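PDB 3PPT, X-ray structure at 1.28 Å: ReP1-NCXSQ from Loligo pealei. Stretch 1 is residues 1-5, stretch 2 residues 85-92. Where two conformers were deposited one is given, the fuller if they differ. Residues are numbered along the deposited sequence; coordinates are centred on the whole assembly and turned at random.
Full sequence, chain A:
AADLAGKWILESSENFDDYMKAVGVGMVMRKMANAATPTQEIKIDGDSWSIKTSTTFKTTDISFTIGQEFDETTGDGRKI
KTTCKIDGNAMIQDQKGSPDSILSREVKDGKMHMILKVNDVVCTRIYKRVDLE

Stretch 1, residues 1-5: AADLA
Stretch 2 (85-92) KIDGNAMI

The amino-terminal stretch of ReP1-NCXSQ packs against a β-hairpin, burying 236 Å² over both sides, with Ala1, Asn89 and Leu4 covering the most. The hairpin joins strand 85-87 to strand 90-92 through a type II' turn from Asp87 to Ala90. Paired backbone bonds close it: Asp87 N to Ala90 O (2.8 Å), Ala90 N to Asp87 O (3.0 Å), Lys85 N to Ile92 O and Ile92 N to Lys85 O (both 2.9 Å). Gly88, at phi/psi 59/-115, takes the positive phi that favours glycine; Asn89 follows at -74/-17. Residues 2-4 form a 3-10 segment, in which Leu4 N donates to Ala1 O at 3.1 Å.

Ala1 sits over the turn, Ala1 CA 4.6 Å from Asn89 CA. Ala1 N donates to Gly88 O at 3.1 Å, the one direct hydrogen bond between the stretches, and Ala1 CA makes a CA-H...O contact with Asn89 O at 3.6 Å. Ala1 CB points toward the hairpin, 3.7 Å from Ile86 CD1 (chi1 and chi2 both m), 4.1 Å from Met91 CB and 3.8 Å from Ala90 O; the small methyl fits against the backbone. Leu4 (m, t) is buried and also points toward the hairpin, placing Leu4 CD1 3.8 Å from Met91 CB. The CA-to-CB bond of Met91 (t, m, m) points toward stretch 1, but its end leads away.

On the polar flank, Asn89 (chi1 t, chi2 52°) starts away and Asp3 (chi1 p, chi2 157°) sideways, but each end comes nearer the other stretch. Asp3 OD2 and Asn89 OD1, both acceptors, remain 4.2 Å apart; water 2 bridges them, donating to Asp3 OD2 at 2.7 Å and Asn89 OD1 at 2.8 Å. Water 1 lies 2.9 Å from Asp3 OD2 and 2.7 Å from Asn89 O, with more acceptors in reach than protons.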

ATOM      1  N   ALA A   1      12.243   3.311  -9.011  1.00 17.70           N
ATOM      2  CA  ALA A   1      10.980   3.500  -8.306  1.00 16.42           C
ATOM      3  C   ALA A   1      10.753   4.955  -7.904  1.00 15.84           C
ATOM      4  O   ALA A   1       9.752   5.270  -7.260  1.00 16.08           O
ATOM      5  CB  ALA A   1      10.930   2.605  -7.084  1.00 17.46           C
ATOM      6  N   ALA A   2      11.670   5.842  -8.290  1.00 15.68           N
ATOM      7  CA  ALA A   2      11.632   7.239  -7.854  1.00 16.42           C
ATOM      8  C   ALA A   2      10.375   7.999  -8.287  1.00 16.36           C
ATOM      9  O   ALA A   2       9.971   8.966  -7.634  1.00 17.01           O
ATOM     10  CB  ALA A   2      12.878   7.973  -8.331  1.00 17.87           C
ATOM     11  N   ASP A   3       9.764   7.577  -9.387  1.00 14.80           N
ATOM     12  CA  ASP A   3       8.559   8.237  -9.874  1.00 15.52           C
ATOM     13  C   ASP A   3       7.286   7.904  -9.095  1.00 14.99           C
ATOM     14  O   ASP A   3       6.209   8.412  -9.401  1.00 15.48           O
ATOM     15  CB  ASP A   3       8.356   8.007 -11.373  1.00 16.19           C
ATOM     16  CG  ASP A   3       8.357   6.535 -11.770  1.00 15.77           C
ATOM     17  OD1 ASP A   3       7.771   6.249 -12.838  1.00 15.28           O
ATOM     18  OD2 ASP A   3       8.929   5.670 -11.061  1.00 15.51           O
ATOM     19  N   LEU A   4       7.392   7.056  -8.074  1.00 13.99           N
ATOM     20  CA  LEU A   4       6.264   6.825  -7.180  1.00 12.60           C
ATOM     21  C   LEU A   4       5.957   8.063  -6.346  1.00 13.36           C
ATOM     22  O   LEU A   4       4.866   8.196  -5.815  1.00 12.79           O
ATOM     23  CB  LEU A   4       6.533   5.607  -6.281  1.00 12.33           C
ATOM     24  CG  LEU A   4       6.352   4.253  -6.971  1.00 12.42           C
ATOM     25  CD1 LEU A   4       6.972   3.147  -6.126  1.00 13.80           C
ATOM     26  CD2 LEU A   4       4.869   3.965  -7.267  1.00 13.06           C
ATOM     27  N   ALA A   5       6.919   8.980  -6.251  1.00 13.36           N
ATOM     28  CA  ALA A   5       6.695  10.220  -5.513  1.00 14.65           C
ATOM     29  C   ALA A   5       5.514  10.996  -6.077  1.00 14.63           C
ATOM     30  O   ALA A   5       5.334  11.087  -7.296  1.00 14.61           O
ATOM     31  CB  ALA A   5       7.955  11.104  -5.540  1.00 16.65           C
ATOM     32  N   LYS A  85      12.172  -2.582  -0.223  0.52 13.82           N
ATOM     33  CA  LYS A  85      13.302  -2.677  -1.143  0.52 15.42           C
ATOM     34  C   LYS A  85      12.941  -2.085  -2.498  0.52 15.14           C
ATOM     35  O   LYS A  85      11.760  -1.960  -2.835  0.52 15.01           O
ATOM     36  CB  LYS A  85      13.733  -4.138  -1.320  0.52 17.71           C
ATOM     37  CG  LYS A  85      12.700  -5.025  -1.998  0.52 20.12           C
ATOM     38  CD  LYS A  85      13.181  -6.469  -2.084  0.52 21.86           C
ATOM     39  CE  LYS A  85      12.073  -7.398  -2.561  0.52 22.53           C
ATOM     40  N   ILE A  86      13.958  -1.719  -3.275  1.00 16.22           N
ATOM     41  CA  ILE A  86      13.743  -1.253  -4.634  1.00 17.68           C
ATOM     42  C   ILE A  86      14.164  -2.363  -5.577  1.00 17.70           C
ATOM     43  O   ILE A  86      15.248  -2.926  -5.429  1.00 19.54           O
ATOM     44  CB  ILE A  86      14.608  -0.021  -4.966  1.00 19.99           C
ATOM     45  CG1 ILE A  86      14.323   1.129  -4.003  1.00 23.30           C
ATOM     46  CG2 ILE A  86      14.379   0.411  -6.406  1.00 19.88           C
ATOM     47  CD1 ILE A  86      12.924   1.620  -4.078  1.00 24.35           C
ATOM     48  N   ASP A  87      13.303  -2.686  -6.533  1.00 17.09           N
ATOM     49  CA  ASP A  87      13.640  -3.641  -7.578  1.00 19.24           C
ATOM     50  C   ASP A  87      13.319  -2.998  -8.919  1.00 17.51           C
ATOM     51  O   ASP A  87      12.190  -3.102  -9.423  1.00 17.28           O
ATOM     52  CB  ASP A  87      12.858  -4.941  -7.393  0.71 21.85           C
ATOM     53  CG  ASP A  87      13.300  -6.030  -8.350  0.71 25.20           C
ATOM     54  OD1 ASP A  87      14.307  -5.838  -9.066  0.71 25.50           O
ATOM     55  OD2 ASP A  87      12.643  -7.089  -8.371  0.71 27.55           O
ATOM     56  N   GLY A  88      14.305  -2.293  -9.470  1.00 17.49           N
ATOM     57  CA  GLY A  88      14.131  -1.570 -10.711  1.00 17.36           C
ATOM     58  C   GLY A  88      13.022  -0.548 -10.605  1.00 15.72           C
ATOM     59  O   GLY A  88      13.115   0.410  -9.839  1.00 16.96           O
ATOM     60  N   ASN A  89      11.968  -0.767 -11.385  1.00 14.16           N
ATOM     61  CA  ASN A  89      10.822   0.131 -11.436  1.00 13.85           C
ATOM     62  C   ASN A  89       9.918   0.057 -10.203  1.00 13.45           C
ATOM     63  O   ASN A  89       9.101   0.951  -9.985  1.00 14.20           O
ATOM     64  CB  ASN A  89       9.991  -0.205 -12.674  1.00 14.57           C
ATOM     65  CG  ASN A  89       9.004   0.880 -13.038  1.00 14.28           C
ATOM     66  OD1 ASN A  89       9.367   2.060 -13.163  1.00 14.59           O
ATOM     67  ND2 ASN A  89       7.750   0.489 -13.241  1.00 15.81           N
ATOM     68  N   ALA A  90      10.050  -1.003  -9.409  1.00 12.95           N
ATOM     69  CA  ALA A  90       9.117  -1.270  -8.315  1.00 12.85           C
ATOM     70  C   ALA A  90       9.712  -1.026  -6.937  1.00 12.81           C
ATOM     71  O   ALA A  90      10.914  -1.202  -6.725  1.00 13.68           O
ATOM     72  CB  ALA A  90       8.611  -2.707  -8.395  1.00 13.82           C
ATOM     73  N   MET A  91       8.850  -0.644  -5.993  1.00 11.60           N
ATOM     74  CA  MET A  91       9.221  -0.637  -4.592  1.00 11.55           C
ATOM     75  C   MET A  91       8.363  -1.708  -3.933  1.00 10.63           C
ATOM     76  O   MET A  91       7.134  -1.706  -4.067  1.00 11.45           O
ATOM     77  CB  MET A  91       8.992   0.742  -3.954  1.00 11.75           C
ATOM     78  CG  MET A  91       9.529   0.867  -2.515  1.00 12.60           C
ATOM     79  SD  MET A  91       8.442   0.176  -1.256  1.00 13.13           S
ATOM     80  CE  MET A  91       7.130   1.386  -1.274  1.00 14.42           C
ATOM     81  N   ILE A  92       9.017  -2.630  -3.235  1.00 10.82           N
ATOM     82  CA  ILE A  92       8.356  -3.780  -2.628  1.00 11.73           C
ATOM     83  C   ILE A  92       8.344  -3.647  -1.115  1.00 11.78           C
ATOM     84  O   ILE A  92       9.394  -3.450  -0.504  1.00 12.64           O
ATOM     85  CB  ILE A  92       9.118  -5.063  -2.954  1.00 14.78           C
ATOM     86  CG1 ILE A  92       9.406  -5.150  -4.454  1.00 17.99           C
ATOM     87  CG2 ILE A  92       8.353  -6.265  -2.447  1.00 16.53           C
ATOM     88  CD1 ILE A  92       8.199  -5.197  -5.291  1.00 18.60           C
TER
HETATM   89  O   HOH W   1       7.627   3.198 -10.467  1.00 15.02           O
HETATM   90  O   HOH W   2      10.886   4.170 -12.181  1.00 22.70           O